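Local coordinates for spindle pole body-associated protein VIK1 (Candida glabrata, PDB 4GKP) that probably binds microtubules as a noncatalytic partner of the kinesin Kar3, through a C-terminal motor homology domain with a kinesin-like fold, at residues D63-L77 / T96-Y108. Sequence-based numbering, arbitrary orientation.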
loop_
_atom_site.group_PDB
_atom_site.type_symbol
_atom_site.label_atom_id
_atom_site.label_comp_id
_atom_site.label_asym_id
_atom_site.label_seq_id
_atom_site.Cartn_x
_atom_site.Cartn_y
_atom_site.Cartn_z
ATOM N N ASP A 63 -8.078 7.180 9.796
ATOM C CA ASP A 63 -6.688 6.772 9.685
ATOM C C ASP A 63 -6.704 5.263 9.703
ATOM O O ASP A 63 -7.037 4.679 10.719
ATOM C CB ASP A 63 -5.900 7.313 10.890
ATOM C CG ASP A 63 -4.418 6.906 10.884
ATOM O OD1 ASP A 63 -3.970 6.112 10.029
ATOM O OD2 ASP A 63 -3.699 7.394 11.774
ATOM N N LEU A 64 -6.351 4.640 8.580
ATOM C CA LEU A 64 -6.397 3.180 8.437
ATOM C C LEU A 64 -5.358 2.483 9.293
ATOM O O LEU A 64 -5.452 1.289 9.518
ATOM C CB LEU A 64 -6.166 2.772 6.984
ATOM C CG LEU A 64 -7.060 3.419 5.927
ATOM C CD1 LEU A 64 -6.305 3.603 4.615
ATOM C CD2 LEU A 64 -8.340 2.614 5.744
ATOM N N PHE A 65 -4.358 3.231 9.752
ATOM C CA PHE A 65 -3.254 2.663 10.524
ATOM C C PHE A 65 -3.577 2.526 12.019
ATOM O O PHE A 65 -2.792 1.978 12.781
ATOM C CB PHE A 65 -1.948 3.427 10.238
ATOM C CG PHE A 65 -1.582 3.446 8.770
ATOM C CD1 PHE A 65 -1.125 2.301 8.142
ATOM C CD2 PHE A 65 -1.725 4.597 8.017
ATOM C CE1 PHE A 65 -0.813 2.298 6.791
ATOM C CE2 PHE A 65 -1.410 4.606 6.664
ATOM C CZ PHE A 65 -0.953 3.455 6.048
ATOM N N LYS A 66 -4.762 2.979 12.413
ATOM C CA LYS A 66 -5.268 2.774 13.765
ATOM C C LYS A 66 -6.216 1.574 13.801
ATOM O O LYS A 66 -6.798 1.271 14.846
ATOM C CB LYS A 66 -5.988 4.038 14.290
ATOM C CG LYS A 66 -5.096 5.256 14.512
ATOM C CD LYS A 66 -5.895 6.452 15.022
ATOM N N GLU A 67 -6.372 0.897 12.663
ATOM C CA GLU A 67 -7.243 -0.283 12.564
ATOM C C GLU A 67 -6.417 -1.574 12.379
ATOM O O GLU A 67 -5.393 -1.742 13.049
ATOM C CB GLU A 67 -8.287 -0.093 11.458
ATOM N N ASP A 68 -6.847 -2.472 11.486
ATOM C CA ASP A 68 -6.174 -3.773 11.273
ATOM C C ASP A 68 -4.719 -3.705 10.739
ATOM O O ASP A 68 -3.901 -4.624 10.988
ATOM C CB ASP A 68 -7.020 -4.685 10.364
ATOM C CG ASP A 68 -8.041 -5.522 11.134
ATOM O OD1 ASP A 68 -8.492 -5.073 12.201
ATOM O OD2 ASP A 68 -8.395 -6.639 10.673
ATOM N N LEU A 69 -4.410 -2.626 10.016
ATOM C CA LEU A 69 -3.083 -2.434 9.421
ATOM C C LEU A 69 -1.989 -2.343 10.486
ATOM O O LEU A 69 -0.909 -2.908 10.311
ATOM C CB LEU A 69 -3.072 -1.224 8.472
ATOM C CG LEU A 69 -3.942 -1.384 7.209
ATOM C CD1 LEU A 69 -3.919 -0.151 6.318
ATOM C CD2 LEU A 69 -3.525 -2.615 6.421
ATOM N N HIS A 70 -2.311 -1.681 11.602
ATOM C CA HIS A 70 -1.418 -1.540 12.751
ATOM C C HIS A 70 -0.921 -2.886 13.182
ATOM O O HIS A 70 0.269 -3.077 13.418
ATOM C CB HIS A 70 -2.169 -0.874 13.920
ATOM C CG HIS A 70 -1.297 -0.526 15.111
ATOM N ND1 HIS A 70 -1.747 0.210 16.144
ATOM C CD2 HIS A 70 0.040 -0.842 15.409
ATOM C CE1 HIS A 70 -0.763 0.361 17.056
ATOM N NE2 HIS A 70 0.330 -0.280 16.603
ATOM N N VAL A 71 -1.847 -3.827 13.298
ATOM C CA VAL A 71 -1.552 -5.167 13.797
ATOM C C VAL A 71 -0.705 -5.903 12.769
ATOM O O VAL A 71 0.305 -6.514 13.101
ATOM C CB VAL A 71 -2.866 -5.935 14.137
ATOM C CG1 VAL A 71 -2.595 -7.353 14.610
ATOM C CG2 VAL A 71 -3.652 -5.160 15.174
ATOM N N TYR A 72 -1.126 -5.807 11.514
ATOM C CA TYR A 72 -0.371 -6.348 10.398
ATOM C C TYR A 72 1.072 -5.848 10.407
ATOM O O TYR A 72 1.996 -6.649 10.429
ATOM C CB TYR A 72 -1.079 -5.972 9.102
ATOM C CG TYR A 72 -0.280 -6.254 7.875
ATOM C CD1 TYR A 72 0.052 -7.556 7.524
ATOM C CD2 TYR A 72 0.159 -5.210 7.055
ATOM C CE1 TYR A 72 0.781 -7.822 6.368
ATOM C CE2 TYR A 72 0.882 -5.466 5.909
ATOM C CZ TYR A 72 1.193 -6.779 5.572
ATOM O OH TYR A 72 1.925 -7.033 4.429
ATOM N N ILE A 73 1.253 -4.525 10.409
ATOM C CA ILE A 73 2.575 -3.894 10.391
ATOM C C ILE A 73 3.432 -4.331 11.569
ATOM O O ILE A 73 4.579 -4.760 11.406
ATOM C CB ILE A 73 2.466 -2.351 10.397
ATOM C CG1 ILE A 73 1.877 -1.860 9.070
ATOM C CG2 ILE A 73 3.830 -1.711 10.676
ATOM C CD1 ILE A 73 1.744 -0.351 8.927
ATOM N N ASP A 74 2.865 -4.200 12.760
ATOM C CA ASP A 74 3.529 -4.580 13.984
ATOM C C ASP A 74 3.975 -6.049 13.985
ATOM O O ASP A 74 5.041 -6.377 14.515
ATOM C CB ASP A 74 2.580 -4.331 15.150
ATOM C CG ASP A 74 3.305 -3.942 16.395
ATOM O OD1 ASP A 74 3.765 -2.783 16.471
ATOM O OD2 ASP A 74 3.434 -4.799 17.290
ATOM N N PHE A 75 3.171 -6.932 13.393
ATOM C CA PHE A 75 3.463 -8.370 13.412
ATOM C C PHE A 75 4.648 -8.671 12.482
ATOM O O PHE A 75 5.561 -9.396 12.863
ATOM C CB PHE A 75 2.203 -9.201 13.039
ATOM C CG PHE A 75 2.317 -10.677 13.359
ATOM C CD1 PHE A 75 2.207 -11.139 14.673
ATOM C CD2 PHE A 75 2.528 -11.611 12.346
ATOM C CE1 PHE A 75 2.327 -12.492 14.978
ATOM C CE2 PHE A 75 2.638 -12.971 12.640
ATOM C CZ PHE A 75 2.539 -13.413 13.959
ATOM N N CYS A 76 4.639 -8.098 11.273
ATOM C CA CYS A 76 5.761 -8.274 10.330
ATOM C C CYS A 76 7.096 -7.768 10.924
ATOM O O CYS A 76 8.126 -8.452 10.842
ATOM C CB CYS A 76 5.470 -7.600 8.992
ATOM S SG CYS A 76 4.089 -8.313 8.061
ATOM N N LEU A 77 7.052 -6.594 11.549
ATOM C CA LEU A 77 8.238 -6.012 12.201
ATOM C C LEU A 77 8.808 -6.906 13.296
ATOM O O LEU A 77 9.995 -7.268 13.258
ATOM C CB LEU A 77 7.958 -4.593 12.715
ATOM C CG LEU A 77 7.718 -3.535 11.616
ATOM C CD1 LEU A 77 7.255 -2.225 12.226
ATOM C CD2 LEU A 77 8.953 -3.324 10.723
ATOM N N THR A 96 -3.473 8.439 2.672
ATOM C CA THR A 96 -2.730 7.282 3.153
ATOM C C THR A 96 -1.213 7.502 3.390
ATOM O O THR A 96 -0.708 7.128 4.447
ATOM C CB THR A 96 -2.984 6.074 2.241
ATOM O OG1 THR A 96 -4.382 6.015 1.928
ATOM C CG2 THR A 96 -2.567 4.755 2.909
ATOM N N PHE A 97 -0.511 8.130 2.441
ATOM C CA PHE A 97 0.930 8.369 2.567
ATOM C C PHE A 97 1.327 9.208 3.783
ATOM O O PHE A 97 2.276 8.860 4.501
ATOM C CB PHE A 97 1.507 8.992 1.281
ATOM C CG PHE A 97 3.007 9.196 1.317
ATOM C CD1 PHE A 97 3.878 8.104 1.323
ATOM C CD2 PHE A 97 3.549 10.469 1.333
ATOM C CE1 PHE A 97 5.254 8.279 1.355
ATOM C CE2 PHE A 97 4.932 10.654 1.355
ATOM C CZ PHE A 97 5.783 9.558 1.366
ATOM N N GLU A 98 0.610 10.303 4.019
ATOM C CA GLU A 98 0.927 11.219 5.129
ATOM C C GLU A 98 0.651 10.592 6.496
ATOM O O GLU A 98 1.388 10.833 7.464
ATOM C CB GLU A 98 0.156 12.533 4.999
ATOM C CG GLU A 98 0.283 13.219 3.641
ATOM C CD GLU A 98 -0.767 12.755 2.640
ATOM O OE1 GLU A 98 -1.972 12.740 2.986
ATOM O OE2 GLU A 98 -0.392 12.414 1.502
ATOM N N LYS A 99 -0.406 9.785 6.568
ATOM C CA LYS A 99 -0.780 9.096 7.804
ATOM C C LYS A 99 0.193 7.950 8.114
ATOM O O LYS A 99 0.520 7.670 9.275
ATOM C CB LYS A 99 -2.225 8.595 7.714
ATOM C CG LYS A 99 -3.274 9.697 7.824
ATOM C CD LYS A 99 -3.402 10.214 9.256
ATOM C CE LYS A 99 -4.331 11.417 9.358
ATOM N NZ LYS A 99 -5.690 11.099 8.839
ATOM N N LEU A 100 0.665 7.309 7.052
ATOM C CA LEU A 100 1.719 6.321 7.141
ATOM C C LEU A 100 2.979 6.920 7.782
ATOM O O LEU A 100 3.486 6.374 8.761
ATOM C CB LEU A 100 2.023 5.767 5.758
ATOM C CG LEU A 100 3.109 4.702 5.710
ATOM C CD1 LEU A 100 2.646 3.458 6.444
ATOM C CD2 LEU A 100 3.496 4.402 4.261
ATOM N N LEU A 101 3.471 8.041 7.241
ATOM C CA LEU A 101 4.594 8.748 7.868
ATOM C C LEU A 101 4.315 9.047 9.338
ATOM O O LEU A 101 5.151 8.764 10.191
ATOM C CB LEU A 101 4.966 10.035 7.117
ATOM C CG LEU A 101 5.447 9.883 5.670
ATOM C CD1 LEU A 101 5.875 11.218 5.069
ATOM C CD2 LEU A 101 6.561 8.861 5.559
ATOM N N ALA A 102 3.129 9.578 9.628
ATOM C CA ALA A 102 2.755 9.952 11.000
ATOM C C ALA A 102 2.695 8.725 11.918
ATOM O O ALA A 102 3.172 8.752 13.064
ATOM C CB ALA A 102 1.427 10.711 11.000
ATOM N N PHE A 103 2.127 7.642 11.402
ATOM C CA PHE A 103 2.087 6.369 12.133
ATOM C C PHE A 103 3.482 5.874 12.550
ATOM O O PHE A 103 3.665 5.425 13.681
ATOM C CB PHE A 103 1.317 5.301 11.327
ATOM C CG PHE A 103 1.336 3.926 11.956
ATOM C CD1 PHE A 103 0.562 3.640 13.079
ATOM C CD2 PHE A 103 2.119 2.921 11.418
ATOM C CE1 PHE A 103 0.581 2.385 13.656
ATOM C CE2 PHE A 103 2.147 1.660 11.991
ATOM C CZ PHE A 103 1.380 1.396 13.110
ATOM N N PHE A 104 4.460 5.936 11.649
ATOM C CA PHE A 104 5.820 5.474 12.004
ATOM C C PHE A 104 6.495 6.401 13.006
ATOM O O PHE A 104 7.207 5.927 13.906
ATOM C CB PHE A 104 6.726 5.308 10.775
ATOM C CG PHE A 104 6.298 4.221 9.835
ATOM C CD1 PHE A 104 5.590 3.116 10.288
ATOM C CD2 PHE A 104 6.641 4.287 8.493
ATOM C CE1 PHE A 104 5.225 2.104 9.420
ATOM C CE2 PHE A 104 6.271 3.272 7.612
ATOM C CZ PHE A 104 5.559 2.179 8.081
ATOM N N LYS A 105 6.285 7.710 12.832
ATOM C CA LYS A 105 6.729 8.716 13.806
ATOM C C LYS A 105 6.220 8.407 15.199
ATOM O O LYS A 105 6.994 8.440 16.155
ATOM C CB LYS A 105 6.305 10.138 13.418
ATOM C CG LYS A 105 6.558 11.168 14.522
ATOM C CD LYS A 105 6.114 12.577 14.138
ATOM C CE LYS A 105 7.294 13.484 13.824
ATOM N N ASN A 106 4.939 8.080 15.317
ATOM C CA ASN A 106 4.342 7.879 16.638
ATOM C C ASN A 106 4.611 6.529 17.284
ATOM O O ASN A 106 4.371 6.375 18.470
ATOM C CB ASN A 106 2.831 8.151 16.605
ATOM C CG ASN A 106 2.500 9.570 16.169
ATOM O OD1 ASN A 106 3.081 10.540 16.662
ATOM N ND2 ASN A 106 1.555 9.697 15.239
ATOM N N ASN A 107 5.103 5.546 16.530
ATOM C CA ASN A 107 5.204 4.186 17.080
ATOM C C ASN A 107 6.575 3.531 17.068
ATOM O O ASN A 107 6.873 2.683 17.919
ATOM C CB ASN A 107 4.177 3.259 16.438
ATOM C CG ASN A 107 2.761 3.648 16.794
ATOM O OD1 ASN A 107 2.216 3.202 17.816
ATOM N ND2 ASN A 107 2.167 4.525 15.988
ATOM N N TYR A 108 7.423 3.933 16.131
ATOM C CA TYR A 108 8.633 3.171 15.887
ATOM C C TYR A 108 9.972 3.923 16.009
ATOM O O TYR A 108 11.036 3.296 16.015
ATOM C CB TYR A 108 8.493 2.450 14.542
ATOM C CG TYR A 108 7.316 1.490 14.511
ATOM C CD1 TYR A 108 7.278 0.359 15.352
ATOM C CD2 TYR A 108 6.240 1.699 13.639
ATOM C CE1 TYR A 108 6.207 -0.524 15.313
ATOM C CE2 TYR A 108 5.166 0.825 13.601
ATOM C CZ TYR A 108 5.153 -0.281 14.433
ATOM O OH TYR A 108 4.063 -1.142 14.396
#
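Phe103 of helix 96-107 meets both Phe65 and His70, the first over a ring face and the second at a ring edge. Against His70 the pair is T-shaped: the planes stand at 79°, and Phe103 CE1 sits over the centre of the imidazole, 3.7 Å above its plane. Toward Phe65 the planes are tilted by only 24° but slid so far apart that the rings barely overlap; what lies over the Phe103 face is Phe65 CB, 4.1 Å from the ring centroid, a CH-pi contact. With CB already directed at segment 63-77, CG of Phe103, anti to the backbone N, extends the ring to these partners. Ile73 CD1 closes on Phe103 CE2 at 3.7 Å. The Phe65 ring packs on the first turn of helix 96-107, with Thr96 O at its edge, near its plane, and CZ 3.6 Å from Leu100 CD1.

In this kinesin motor-like fold the two helices lie on one side of the central beta-sheet, axes 12.6 Å apart and crossing at -57°; Leu85 of strand 83-88 touches Phe65, and Phe205 of strand 201-208 touches Leu100. Farther along, Tyr108 OH donates to the anti lone pair of Asp74 OD1 (2.7 Å), while OD2 of that carboxylate forms a salt bridge with Lys78. Leu77 CD1 covers one face of the phenol, 3.8 Å from its centroid, and Asn107 CB lies against the opposite face. At the other end, an Asx turn, Phe65 N to Asp63 OD1, precedes helix 68-77, and the aliphatic part of Lys99 packs against the Asp63 carboxylate.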